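Local structure of lipoate-protein ligase 1 (Plasmodium falciparum, 5T8U) at residues His23-Leu28 / Phe57-Asn62; Val16-Asn21 / Tyr245-Asn250; Glu29-Asn34 / Asn255-Lys260; Arg63-Gly68 / Asp85-Ala90. The protein is a lipoate-protein ligase of the lipoyl protein ligase A/B family and holds lipoic acid in a pocket of its catalytic domain. One frame throughout, in Å; residues are numbered along the deposited sequence.

Contacts 1 and 3 share helix 22-34: its first half meets strand 55-59 (contact 1), its second half meets helix 256-266 (contact 3), their centres about 12 Å apart. Contact 2, its centre about 8 Å from that of contact 1, pairs the neighbouring strand 13-17 with 244-245 at the edge of the same sheet; S17 OG and N25 OD1, 2.8 Å apart, join the two. Contact 4, in a separate small sheet, is tied to contact 1 through H23 NE2 and V89 O at 2.7 Å. Side chains of W59 (contact 1) and I66 (contact 4) each lie about 4 Å from lipoic acid, whereas that of S17 in contact 2 stays about 12 Å away.

Contact 1: residues His23-Leu28 / Phe57-Asn62; sequences HFNLSL and FLWRNN
N25 lies at the centre, its side chain running alongside those of W59 and N61 in the opposite sense. Its CB presses on the indole at CE3 of W59 (3.3 Å), the amide plane turned 66° from the ring. ND2 of N25 gives a nearly straight bond to OD1 of N61 (2.9 Å, 169°), approaching from above the carbonyl plane. Farther out, L26 CD2 touches CH2 of W59 at 4.1 Å, and L28 CD1 comes to 4.3 Å from CZ of F57. This is a helix laid on a mixed sheet in an alpha/beta domain: helix 23-28 runs antiparallel to strand 57-59, axes 10.2 Å apart. F57 and W59 face the helix, while L58 between them turns to helix 213-227 on the other side. W59 CG takes the crowded position between backbone N and carbonyl carbon (chi1 44°), so that CD1 lies 3.2 Å above the plane of the F57 ring. In the second shell, T109 OG1 is hydrogen-bonded to W59 NE1, and lipoic acid touches W59. A primary amide suits the buried position 25, because its two ends serve different partners: OD1 is bonded to S17 OG, and ND2 also reaches the carbonyl O of N19.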
loop_
_atom_site.group_PDB
_atom_site.type_symbol
_atom_site.label_atom_id
_atom_site.label_comp_id
_atom_site.label_asym_id
_atom_site.label_seq_id
_atom_site.Cartn_x
_atom_site.Cartn_y
_atom_site.Cartn_z
ATOM N N HIS A 23 -7.449 -2.587 -10.897
ATOM C CA HIS A 23 -7.823 -1.178 -10.965
ATOM C C HIS A 23 -9.148 -0.929 -10.257
ATOM O O HIS A 23 -9.310 0.083 -9.564
ATOM C CB HIS A 23 -7.902 -0.725 -12.422
ATOM C CG HIS A 23 -6.647 -0.974 -13.198
ATOM N ND1 HIS A 23 -6.653 -1.460 -14.488
ATOM C CD2 HIS A 23 -5.346 -0.804 -12.866
ATOM C CE1 HIS A 23 -5.409 -1.580 -14.917
ATOM N NE2 HIS A 23 -4.597 -1.189 -13.951
ATOM N N PHE A 24 -10.105 -1.844 -10.418
ATOM C CA PHE A 24 -11.404 -1.686 -9.777
ATOM C C PHE A 24 -11.267 -1.703 -8.259
ATOM O O PHE A 24 -11.767 -0.808 -7.565
ATOM C CB PHE A 24 -12.349 -2.794 -10.248
ATOM C CG PHE A 24 -13.790 -2.545 -9.915
ATOM C CD1 PHE A 24 -14.609 -1.861 -10.797
ATOM C CD2 PHE A 24 -14.326 -2.994 -8.721
ATOM C CE1 PHE A 24 -15.934 -1.629 -10.494
ATOM C CE2 PHE A 24 -15.653 -2.766 -8.412
ATOM C CZ PHE A 24 -16.457 -2.081 -9.300
ATOM N N ASN A 25 -10.579 -2.715 -7.727
ATOM C CA ASN A 25 -10.433 -2.831 -6.279
ATOM C C ASN A 25 -9.585 -1.701 -5.711
ATOM O O ASN A 25 -9.842 -1.226 -4.600
ATOM C CB ASN A 25 -9.826 -4.184 -5.915
ATOM C CG ASN A 25 -10.752 -5.340 -6.227
ATOM O OD1 ASN A 25 -11.973 -5.197 -6.186
ATOM N ND2 ASN A 25 -10.174 -6.496 -6.536
ATOM N N LEU A 26 -8.558 -1.266 -6.446
ATOM C CA LEU A 26 -7.791 -0.105 -6.005
ATOM C C LEU A 26 -8.658 1.147 -5.977
ATOM O O LEU A 26 -8.490 1.999 -5.095
ATOM C CB LEU A 26 -6.576 0.102 -6.910
ATOM C CG LEU A 26 -5.400 -0.853 -6.692
ATOM C CD1 LEU A 26 -4.391 -0.722 -7.821
ATOM C CD2 LEU A 26 -4.724 -0.597 -5.352
ATOM N N SER A 27 -9.592 1.274 -6.923
ATOM C CA SER A 27 -10.519 2.400 -6.895
ATOM C C SER A 27 -11.445 2.314 -5.688
ATOM O O SER A 27 -11.737 3.333 -5.049
ATOM C CB SER A 27 -11.326 2.446 -8.192
ATOM O OG SER A 27 -10.468 2.502 -9.318
ATOM N N LEU A 28 -11.921 1.109 -5.362
ATOM C CA LEU A 28 -12.698 0.926 -4.139
ATOM C C LEU A 28 -11.896 1.360 -2.918
ATOM O O LEU A 28 -12.377 2.136 -2.086
ATOM C CB LEU A 28 -13.126 -0.536 -4.001
ATOM C CG LEU A 28 -14.229 -1.035 -4.934
ATOM C CD1 LEU A 28 -14.341 -2.550 -4.850
ATOM C CD2 LEU A 28 -15.566 -0.385 -4.598
ATOM N N PHE A 57 -11.062 -4.465 4.972
ATOM C CA PHE A 57 -11.570 -4.649 3.618
ATOM C C PHE A 57 -10.756 -5.735 2.928
ATOM O O PHE A 57 -9.532 -5.618 2.814
ATOM C CB PHE A 57 -11.508 -3.338 2.832
ATOM C CG PHE A 57 -11.749 -3.500 1.357
ATOM C CD1 PHE A 57 -12.837 -4.219 0.896
ATOM C CD2 PHE A 57 -10.894 -2.920 0.431
ATOM C CE1 PHE A 57 -13.066 -4.368 -0.457
ATOM C CE2 PHE A 57 -11.119 -3.064 -0.926
ATOM C CZ PHE A 57 -12.208 -3.790 -1.370
ATOM N N LEU A 58 -11.437 -6.780 2.465
ATOM C CA LEU A 58 -10.789 -7.935 1.858
ATOM C C LEU A 58 -11.089 -7.977 0.366
ATOM O O LEU A 58 -12.214 -7.695 -0.057
ATOM C CB LEU A 58 -11.255 -9.228 2.529
ATOM C CG LEU A 58 -10.752 -9.383 3.964
ATOM C CD1 LEU A 58 -11.712 -10.214 4.802
ATOM C CD2 LEU A 58 -9.365 -10.003 3.962
ATOM N N TRP A 59 -10.080 -8.327 -0.431
ATOM C CA TRP A 59 -10.239 -8.303 -1.879
ATOM C C TRP A 59 -9.145 -9.140 -2.520
ATOM O O TRP A 59 -8.077 -9.349 -1.942
ATOM C CB TRP A 59 -10.214 -6.867 -2.419
ATOM C CG TRP A 59 -9.134 -5.990 -1.827
ATOM C CD1 TRP A 59 -9.031 -5.576 -0.528
ATOM C CD2 TRP A 59 -8.024 -5.402 -2.520
ATOM N NE1 TRP A 59 -7.924 -4.782 -0.369
ATOM C CE2 TRP A 59 -7.290 -4.657 -1.576
ATOM C CE3 TRP A 59 -7.578 -5.437 -3.844
ATOM C CZ2 TRP A 59 -6.135 -3.955 -1.914
ATOM C CZ3 TRP A 59 -6.432 -4.735 -4.178
ATOM C CH2 TRP A 59 -5.724 -4.007 -3.217
ATOM N N ARG A 60 -9.428 -9.624 -3.727
ATOM C CA ARG A 60 -8.483 -10.419 -4.497
ATOM C C ARG A 60 -8.415 -9.878 -5.917
ATOM O O ARG A 60 -9.364 -9.264 -6.409
ATOM C CB ARG A 60 -8.881 -11.902 -4.515
ATOM C CG ARG A 60 -8.865 -12.566 -3.147
ATOM C CD ARG A 60 -9.764 -13.791 -3.117
ATOM N NE ARG A 60 -9.326 -14.829 -4.045
ATOM C CZ ARG A 60 -10.023 -15.925 -4.328
ATOM N NH1 ARG A 60 -11.204 -16.133 -3.758
ATOM N NH2 ARG A 60 -9.543 -16.815 -5.184
ATOM N N ASN A 61 -7.279 -10.110 -6.570
ATOM C CA ASN A 61 -7.046 -9.616 -7.918
ATOM C C ASN A 61 -6.465 -10.725 -8.781
ATOM O O ASN A 61 -5.733 -11.593 -8.297
ATOM C CB ASN A 61 -6.094 -8.414 -7.924
ATOM C CG ASN A 61 -6.401 -7.425 -6.820
ATOM O OD1 ASN A 61 -7.284 -6.580 -6.951
ATOM N ND2 ASN A 61 -5.663 -7.526 -5.722
ATOM N N ASN A 62 -6.798 -10.683 -10.066
ATOM C CA ASN A 62 -6.267 -11.642 -11.025
ATOM C C ASN A 62 -4.814 -11.280 -11.337
ATOM O O ASN A 62 -4.201 -10.424 -10.691
ATOM C CB ASN A 62 -7.146 -11.675 -12.273
ATOM C CG ASN A 62 -7.723 -13.053 -12.543
ATOM O OD1 ASN A 62 -7.057 -14.068 -12.338
ATOM N ND2 ASN A 62 -8.970 -13.093 -12.999
#

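Contact 2: residues Val16-Asn21 / Tyr245-Asn250; sequences VSNNQN and YIDQNN
D247 folds its carboxylate back with CG in the crowded position between backbone N and carbonyl carbon (chi1 57°). This brings OD2 to 3.1 Å from N18 N and 3.2 Å from N19 N, probably an electrostatically favourable place for a carboxylate. Strand pairing is brief: V16 and Y245 form a parallel bridge, with I246 N bonded to V16 O (3.0 Å). Their side chains point the same way, CG1 of V16, anti to its backbone N, meeting Y245 CE1 at 3.9 Å. N18 meets the edge of the tyrosine ring, ND2 3.1 Å from Y245 CD1 and the amide plane only 13° from the ring's. N19, with CG anti to its backbone N (chi1 -169°), turns OD1 to accept from N21 N at 2.6 Å, an Asx turn leading into helix 22-34. S17 OG rests 3.3 Å from D247 CB and is hydrogen-bonded to N25 OD1 of that helix. The apolar I246 is buried, packing on L28 and L32 of helix 22-34 and on F57 of strand 55-59.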
loop_
_atom_site.group_PDB
_atom_site.type_symbol
_atom_site.label_atom_id
_atom_site.label_comp_id
_atom_site.label_asym_id
_atom_site.label_seq_id
_atom_site.Cartn_x
_atom_site.Cartn_y
_atom_site.Cartn_z
ATOM N N VAL A 16 -16.135 -6.374 1.772
ATOM C CA VAL A 16 -15.636 -7.382 0.846
ATOM C C VAL A 16 -15.939 -6.929 -0.573
ATOM O O VAL A 16 -16.983 -6.320 -0.834
ATOM C CB VAL A 16 -16.266 -8.764 1.123
ATOM C CG1 VAL A 16 -15.784 -9.795 0.109
ATOM C CG2 VAL A 16 -15.942 -9.216 2.538
ATOM N N SER A 17 -15.022 -7.224 -1.490
ATOM C CA SER A 17 -15.217 -6.981 -2.912
ATOM C C SER A 17 -14.995 -8.289 -3.657
ATOM O O SER A 17 -13.897 -8.853 -3.609
ATOM C CB SER A 17 -14.265 -5.902 -3.427
ATOM O OG SER A 17 -14.325 -5.806 -4.840
ATOM N N ASN A 18 -16.037 -8.773 -4.332
ATOM C CA ASN A 18 -15.906 -9.970 -5.151
ATOM C C ASN A 18 -15.319 -9.678 -6.524
ATOM O O ASN A 18 -14.968 -10.621 -7.242
ATOM C CB ASN A 18 -17.265 -10.658 -5.309
ATOM C CG ASN A 18 -17.707 -11.366 -4.045
ATOM O OD1 ASN A 18 -17.094 -12.348 -3.625
ATOM N ND2 ASN A 18 -18.780 -10.879 -3.436
ATOM N N ASN A 19 -15.203 -8.408 -6.904
ATOM C CA ASN A 19 -14.529 -8.063 -8.146
ATOM C C ASN A 19 -13.061 -8.467 -8.066
ATOM O O ASN A 19 -12.463 -8.507 -6.987
ATOM C CB ASN A 19 -14.657 -6.565 -8.423
ATOM C CG ASN A 19 -14.215 -6.190 -9.825
ATOM O OD1 ASN A 19 -13.139 -6.581 -10.275
ATOM N ND2 ASN A 19 -15.054 -5.437 -10.527
ATOM N N GLN A 20 -12.479 -8.774 -9.227
ATOM C CA GLN A 20 -11.119 -9.298 -9.289
ATOM C C GLN A 20 -10.226 -8.478 -10.214
ATOM O O GLN A 20 -9.204 -8.985 -10.689
ATOM C CB GLN A 20 -11.139 -10.764 -9.727
ATOM C CG GLN A 20 -11.943 -11.662 -8.796
ATOM C CD GLN A 20 -11.960 -13.111 -9.242
ATOM O OE1 GLN A 20 -11.790 -13.411 -10.423
ATOM N NE2 GLN A 20 -12.159 -14.018 -8.293
ATOM N N ASN A 21 -10.581 -7.223 -10.477
ATOM C CA ASN A 21 -9.765 -6.332 -11.290
ATOM C C ASN A 21 -8.950 -5.426 -10.377
ATOM O O ASN A 21 -9.502 -4.783 -9.478
ATOM C CB ASN A 21 -10.634 -5.495 -12.229
ATOM C CG ASN A 21 -9.823 -4.523 -13.063
ATOM O OD1 ASN A 21 -9.605 -3.379 -12.664
ATOM N ND2 ASN A 21 -9.367 -4.974 -14.226
ATOM N N TYR A 245 -20.753 -6.124 1.184
ATOM C CA TYR A 245 -20.249 -6.330 -0.170
ATOM C C TYR A 245 -20.428 -5.036 -0.950
ATOM O O TYR A 245 -21.557 -4.565 -1.128
ATOM C CB TYR A 245 -20.978 -7.493 -0.849
ATOM C CG TYR A 245 -20.713 -8.829 -0.187
ATOM C CD1 TYR A 245 -19.780 -9.712 -0.711
ATOM C CD2 TYR A 245 -21.385 -9.200 0.971
ATOM C CE1 TYR A 245 -19.528 -10.930 -0.107
ATOM C CE2 TYR A 245 -21.140 -10.416 1.583
ATOM C CZ TYR A 245 -20.210 -11.276 1.040
ATOM O OH TYR A 245 -19.965 -12.488 1.647
ATOM N N ILE A 246 -19.318 -4.469 -1.419
ATOM C CA ILE A 246 -19.318 -3.125 -1.984
ATOM C C ILE A 246 -19.020 -3.103 -3.478
ATOM O O ILE A 246 -19.280 -2.076 -4.125
ATOM C CB ILE A 246 -18.325 -2.211 -1.236
ATOM C CG1 ILE A 246 -16.910 -2.802 -1.282
ATOM C CG2 ILE A 246 -18.779 -2.013 0.204
ATOM C CD1 ILE A 246 -15.836 -1.869 -0.761
ATOM N N ASP A 247 -18.490 -4.185 -4.050
ATOM C CA ASP A 247 -18.159 -4.179 -5.471
ATOM C C ASP A 247 -19.373 -3.927 -6.358
ATOM O O ASP A 247 -19.198 -3.634 -7.546
ATOM C CB ASP A 247 -17.490 -5.498 -5.863
ATOM C CG ASP A 247 -18.343 -6.704 -5.541
ATOM O OD1 ASP A 247 -19.093 -6.654 -4.545
ATOM O OD2 ASP A 247 -18.260 -7.705 -6.285
ATOM N N GLN A 248 -20.587 -4.032 -5.817
ATOM C CA GLN A 248 -21.803 -3.728 -6.557
ATOM C C GLN A 248 -22.621 -2.614 -5.922
ATOM O O GLN A 248 -23.693 -2.281 -6.442
ATOM C CB GLN A 248 -22.667 -4.989 -6.694
ATOM C CG GLN A 248 -22.392 -5.775 -7.967
ATOM C CD GLN A 248 -22.671 -7.256 -7.814
ATOM O OE1 GLN A 248 -23.556 -7.660 -7.059
ATOM N NE2 GLN A 248 -21.908 -8.076 -8.528
ATOM N N ASN A 249 -22.154 -2.027 -4.823
ATOM C CA ASN A 249 -22.840 -0.899 -4.197
ATOM C C ASN A 249 -22.762 0.295 -5.141
ATOM O O ASN A 249 -21.742 0.984 -5.213
ATOM C CB ASN A 249 -22.211 -0.584 -2.844
ATOM C CG ASN A 249 -22.922 0.539 -2.117
ATOM O OD1 ASN A 249 -23.326 1.529 -2.724
ATOM N ND2 ASN A 249 -23.086 0.387 -0.810
ATOM N N ASN A 250 -23.855 0.550 -5.864
ATOM C CA ASN A 250 -23.838 1.571 -6.906
ATOM C C ASN A 250 -23.518 2.954 -6.351
ATOM O O ASN A 250 -22.964 3.793 -7.070
ATOM C CB ASN A 250 -25.180 1.584 -7.638
ATOM C CG ASN A 250 -25.350 0.388 -8.555
ATOM O OD1 ASN A 250 -24.457 0.062 -9.340
ATOM N ND2 ASN A 250 -26.493 -0.281 -8.452
#

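Contact 3: residues Glu29-Asn34 / Asn255-Lys260; sequences ENFLLN and NPEFLK
N255 caps helix 256-266: with CG anti to its backbone N (chi1 -175°), OD1 accepts from E257 N over a very short 2.5 Å. Asparagine suits this position, its short side chain bending back to a backbone N-H of the first turn. The same amide also packs against F31: its CG lies at the edge of the ring, 3.9 Å from CE1, the two planes 65° apart. E257 follows in the first turn, where its negative charge is probably favoured by the helix dipole. The helix pair 29-34 and 256-260 crosses at 131° with axes 9.9 Å apart, joining helix 22-34, on the large mixed sheet, to helix 256-266, over 200 residues on in the chain. The extended E257 chain reaches across to the other helix, where OE2 lies 3.7 Å from N34 CB. F258 CB meets F31 CD1 at 4.1 Å, and the two side chains cross at about a right angle. Each ring has an edge-to-face partner elsewhere, Y42 for F31 and F24 for F258.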
loop_
_atom_site.group_PDB
_atom_site.type_symbol
_atom_site.label_atom_id
_atom_site.label_comp_id
_atom_site.label_asym_id
_atom_site.label_seq_id
_atom_site.Cartn_x
_atom_site.Cartn_y
_atom_site.Cartn_z
ATOM N N GLU A 29 -10.666 0.857 -2.797
ATOM C CA GLU A 29 -9.808 1.205 -1.669
ATOM C C GLU A 29 -9.643 2.715 -1.547
ATOM O O GLU A 29 -9.818 3.290 -0.465
ATOM C CB GLU A 29 -8.451 0.524 -1.843
ATOM C CG GLU A 29 -7.493 0.708 -0.688
ATOM C CD GLU A 29 -6.135 0.103 -0.974
ATOM O OE1 GLU A 29 -5.623 0.296 -2.097
ATOM O OE2 GLU A 29 -5.584 -0.575 -0.082
ATOM N N ASN A 30 -9.301 3.377 -2.656
ATOM C CA ASN A 30 -9.114 4.823 -2.621
ATOM C C ASN A 30 -10.405 5.543 -2.262
ATOM O O ASN A 30 -10.370 6.587 -1.601
ATOM C CB ASN A 30 -8.587 5.317 -3.967
ATOM C CG ASN A 30 -8.038 6.728 -3.893
ATOM O OD1 ASN A 30 -7.578 7.171 -2.841
ATOM N ND2 ASN A 30 -8.086 7.442 -5.011
ATOM N N PHE A 31 -11.552 5.007 -2.685
ATOM C CA PHE A 31 -12.823 5.638 -2.343
ATOM C C PHE A 31 -13.121 5.493 -0.857
ATOM O O PHE A 31 -13.683 6.402 -0.238
ATOM C CB PHE A 31 -13.952 5.036 -3.178
ATOM C CG PHE A 31 -15.251 5.781 -3.060
ATOM C CD1 PHE A 31 -15.612 6.723 -4.007
ATOM C CD2 PHE A 31 -16.104 5.545 -1.995
ATOM C CE1 PHE A 31 -16.803 7.412 -3.898
ATOM C CE2 PHE A 31 -17.295 6.232 -1.882
ATOM C CZ PHE A 31 -17.645 7.166 -2.834
ATOM N N LEU A 32 -12.752 4.355 -0.267
ATOM C CA LEU A 32 -12.942 4.171 1.166
ATOM C C LEU A 32 -12.028 5.095 1.957
ATOM O O LEU A 32 -12.453 5.700 2.949
ATOM C CB LEU A 32 -12.692 2.711 1.545
ATOM C CG LEU A 32 -13.572 1.681 0.832
ATOM C CD1 LEU A 32 -13.005 0.283 1.008
ATOM C CD2 LEU A 32 -14.998 1.749 1.341
ATOM N N LEU A 33 -10.769 5.225 1.530
ATOM C CA LEU A 33 -9.850 6.134 2.207
ATOM C C LEU A 33 -10.315 7.581 2.094
ATOM O O LEU A 33 -10.247 8.340 3.069
ATOM C CB LEU A 33 -8.442 5.980 1.632
ATOM C CG LEU A 33 -7.420 7.040 2.055
ATOM C CD1 LEU A 33 -7.324 7.141 3.570
ATOM C CD2 LEU A 33 -6.057 6.736 1.458
ATOM N N ASN A 34 -10.785 7.988 0.917
ATOM C CA ASN A 34 -11.168 9.374 0.679
ATOM C C ASN A 34 -12.593 9.696 1.116
ATOM O O ASN A 34 -13.006 10.855 1.013
ATOM C CB ASN A 34 -10.996 9.716 -0.804
ATOM C CG ASN A 34 -9.539 9.852 -1.205
ATOM O OD1 ASN A 34 -9.089 9.247 -2.178
ATOM N ND2 ASN A 34 -8.792 10.652 -0.452
ATOM N N ASN A 255 -20.269 6.423 -8.532
ATOM C CA ASN A 255 -19.958 7.801 -8.197
ATOM C C ASN A 255 -18.977 8.382 -9.217
ATOM O O ASN A 255 -18.108 7.669 -9.726
ATOM C CB ASN A 255 -19.358 7.874 -6.796
ATOM C CG ASN A 255 -19.123 9.297 -6.335
ATOM O OD1 ASN A 255 -18.203 9.970 -6.801
ATOM N ND2 ASN A 255 -19.947 9.760 -5.402
ATOM N N PRO A 256 -19.091 9.676 -9.537
ATOM C CA PRO A 256 -18.107 10.274 -10.455
ATOM C C PRO A 256 -16.694 10.238 -9.909
ATOM O O PRO A 256 -15.741 10.087 -10.684
ATOM C CB PRO A 256 -18.609 11.716 -10.629
ATOM C CG PRO A 256 -20.027 11.702 -10.176
ATOM C CD PRO A 256 -20.107 10.656 -9.116
ATOM N N GLU A 257 -16.529 10.378 -8.593
ATOM C CA GLU A 257 -15.208 10.264 -7.987
ATOM C C GLU A 257 -14.624 8.877 -8.225
ATOM O O GLU A 257 -13.455 8.735 -8.610
ATOM C CB GLU A 257 -15.304 10.564 -6.490
ATOM C CG GLU A 257 -13.981 10.871 -5.824
ATOM C CD GLU A 257 -14.120 11.064 -4.326
ATOM O OE1 GLU A 257 -15.209 11.485 -3.880
ATOM O OE2 GLU A 257 -13.145 10.790 -3.595
ATOM N N PHE A 258 -15.431 7.837 -8.007
ATOM C CA PHE A 258 -14.973 6.473 -8.243
ATOM C C PHE A 258 -14.514 6.294 -9.685
ATOM O O PHE A 258 -13.417 5.788 -9.939
ATOM C CB PHE A 258 -16.084 5.479 -7.905
ATOM C CG PHE A 258 -15.658 4.044 -7.995
ATOM C CD1 PHE A 258 -15.147 3.391 -6.889
ATOM C CD2 PHE A 258 -15.763 3.346 -9.188
ATOM C CE1 PHE A 258 -14.751 2.071 -6.966
ATOM C CE2 PHE A 258 -15.368 2.025 -9.271
ATOM C CZ PHE A 258 -14.861 1.387 -8.158
ATOM N N LEU A 259 -15.350 6.696 -10.646
ATOM C CA LEU A 259 -14.963 6.594 -12.050
ATOM C C LEU A 259 -13.698 7.391 -12.338
ATOM O O LEU A 259 -12.894 6.994 -13.189
ATOM C CB LEU A 259 -16.106 7.070 -12.947
ATOM C CG LEU A 259 -17.320 6.144 -13.045
ATOM C CD1 LEU A 259 -18.459 6.839 -13.771
ATOM C CD2 LEU A 259 -16.958 4.846 -13.751
ATOM N N LYS A 260 -13.507 8.517 -11.648
ATOM C CA LYS A 260 -12.269 9.275 -11.789
ATOM C C LYS A 260 -11.069 8.431 -11.376
ATOM O O LYS A 260 -10.103 8.285 -12.136
ATOM C CB LYS A 260 -12.346 10.552 -10.952
ATOM C CG LYS A 260 -11.175 11.507 -11.132
ATOM C CD LYS A 260 -11.014 12.416 -9.919
ATOM C CE LYS A 260 -12.257 13.260 -9.663
ATOM N NZ LYS A 260 -12.155 14.026 -8.392
#

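Contact 4: residues Arg63-Gly68 / Asp85-Ala90; sequences RSIIIG and DGVLVA
Two short parallel strands, 64-66 and 88-90, are joined through helices 73-76 and 79-84 in a beta-alpha-beta crossover within a small three-stranded sheet. The backbones pair in the staggered parallel pattern: L88 N bonds R63 O, L88 O takes I65 N at 2.9 Å, I65 O accepts A90 N, and A90 O receives I67 N. On the face of I65 and V89, branched side chains mesh. V87, just before its strand, pushes CG1 into the notch between S64 CA (3.5 Å) and I65 CG1 (3.8 Å), while I67 leans its CD1 against V89 CG1 at 4.1 Å. I82 and I73 of the crossover helices cover this apolar surface. On the face of I66 and A90, the small A90 methyl lies 4.4 Å from I66 CG1, and I22 and H23 of helix 22-34 pack on it. The I66 side chain comes to about 4 Å from bound lipoic acid, so this face lies beside the ligand. G86 takes a positive phi to end helix 79-84 in a Schellman motif. R63 bends at chi3 (-76°) and lays its guanidinium edge-on to the carbonyl of D85, NH1 reaching D85 O at 2.6 Å nearly along the C=O axis.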
loop_
_atom_site.group_PDB
_atom_site.type_symbol
_atom_site.label_atom_id
_atom_site.label_comp_id
_atom_site.label_asym_id
_atom_site.label_seq_id
_atom_site.Cartn_x
_atom_site.Cartn_y
_atom_site.Cartn_z
ATOM N N ARG A 63 -4.248 -11.938 -12.347
ATOM C CA ARG A 63 -2.832 -11.784 -12.664
ATOM C C ARG A 63 -2.495 -10.318 -12.910
ATOM O O ARG A 63 -2.979 -9.714 -13.872
ATOM C CB ARG A 63 -2.489 -12.636 -13.886
ATOM C CG ARG A 63 -2.804 -14.116 -13.681
ATOM C CD ARG A 63 -2.469 -14.977 -14.889
ATOM N NE ARG A 63 -3.452 -14.832 -15.963
ATOM C CZ ARG A 63 -3.208 -14.319 -17.168
ATOM N NH1 ARG A 63 -1.997 -13.890 -17.501
ATOM N NH2 ARG A 63 -4.190 -14.244 -18.057
ATOM N N SER A 64 -1.663 -9.744 -12.040
ATOM C CA SER A 64 -1.389 -8.315 -12.094
ATOM C C SER A 64 0.014 -8.024 -11.579
ATOM O O SER A 64 0.607 -8.812 -10.839
ATOM C CB SER A 64 -2.412 -7.522 -11.270
ATOM O OG SER A 64 -3.735 -7.937 -11.561
ATOM N N ILE A 65 0.534 -6.868 -11.991
ATOM C CA ILE A 65 1.761 -6.289 -11.453
ATOM C C ILE A 65 1.401 -4.916 -10.907
ATOM O O ILE A 65 0.922 -4.053 -11.655
ATOM C CB ILE A 65 2.868 -6.172 -12.513
ATOM C CG1 ILE A 65 3.156 -7.527 -13.167
ATOM C CG2 ILE A 65 4.146 -5.593 -11.896
ATOM C CD1 ILE A 65 3.721 -8.567 -12.224
ATOM N N ILE A 66 1.621 -4.713 -9.612
ATOM C CA ILE A 66 1.365 -3.434 -8.961
ATOM C C ILE A 66 2.711 -2.864 -8.540
ATOM O O ILE A 66 3.470 -3.512 -7.808
ATOM C CB ILE A 66 0.409 -3.579 -7.769
ATOM C CG1 ILE A 66 -0.881 -4.284 -8.203
ATOM C CG2 ILE A 66 0.060 -2.209 -7.204
ATOM C CD1 ILE A 66 -0.828 -5.803 -8.150
ATOM N N ILE A 67 3.002 -1.649 -9.000
ATOM C CA ILE A 67 4.351 -1.099 -8.948
ATOM C C ILE A 67 4.587 -0.381 -7.626
ATOM O O ILE A 67 5.288 -0.891 -6.745
ATOM C CB ILE A 67 4.590 -0.154 -10.142
ATOM C CG1 ILE A 67 4.380 -0.898 -11.463
ATOM C CG2 ILE A 67 5.990 0.418 -10.095
ATOM C CD1 ILE A 67 4.358 0.001 -12.683
ATOM N N GLY A 68 4.012 0.809 -7.480
ATOM C CA GLY A 68 4.299 1.663 -6.344
ATOM C C GLY A 68 4.334 3.120 -6.755
ATOM O O GLY A 68 4.804 3.446 -7.849
ATOM N N ASP A 85 1.933 -12.236 -21.781
ATOM C CA ASP A 85 1.156 -13.117 -20.919
ATOM C C ASP A 85 -0.181 -12.520 -20.499
ATOM O O ASP A 85 -0.897 -13.141 -19.706
ATOM C CB ASP A 85 1.966 -13.478 -19.671
ATOM C CG ASP A 85 3.111 -14.418 -19.974
ATOM O OD1 ASP A 85 3.507 -14.511 -21.155
ATOM O OD2 ASP A 85 3.610 -15.073 -19.035
ATOM N N GLY A 86 -0.532 -11.341 -21.001
ATOM C CA GLY A 86 -1.817 -10.745 -20.664
ATOM C C GLY A 86 -1.975 -10.424 -19.193
ATOM O O GLY A 86 -3.034 -10.692 -18.612
ATOM N N VAL A 87 -0.943 -9.856 -18.575
ATOM C CA VAL A 87 -0.983 -9.455 -17.172
ATOM C C VAL A 87 -1.261 -7.961 -17.106
ATOM O O VAL A 87 -0.669 -7.171 -17.853
ATOM C CB VAL A 87 0.335 -9.811 -16.455
ATOM C CG1 VAL A 87 0.363 -9.241 -15.037
ATOM C CG2 VAL A 87 0.527 -11.321 -16.421
ATOM N N LEU A 88 -2.165 -7.571 -16.212
ATOM C CA LEU A 88 -2.509 -6.168 -16.045
ATOM C C LEU A 88 -1.432 -5.453 -15.240
ATOM O O LEU A 88 -0.704 -6.066 -14.455
ATOM C CB LEU A 88 -3.865 -6.029 -15.353
ATOM C CG LEU A 88 -5.038 -6.695 -16.079
ATOM C CD1 LEU A 88 -6.306 -6.624 -15.241
ATOM C CD2 LEU A 88 -5.264 -6.055 -17.442
ATOM N N VAL A 89 -1.327 -4.144 -15.451
ATOM C CA VAL A 89 -0.323 -3.312 -14.801
ATOM C C VAL A 89 -1.034 -2.188 -14.064
ATOM O O VAL A 89 -2.025 -1.637 -14.560
ATOM C CB VAL A 89 0.688 -2.748 -15.823
ATOM C CG1 VAL A 89 1.696 -1.827 -15.144
ATOM C CG2 VAL A 89 1.403 -3.885 -16.541
ATOM N N ALA A 90 -0.531 -1.849 -12.879
ATOM C CA ALA A 90 -1.137 -0.797 -12.079
ATOM C C ALA A 90 -0.076 -0.135 -11.211
ATOM O O ALA A 90 0.988 -0.701 -10.948
ATOM C CB ALA A 90 -2.272 -1.341 -11.205
#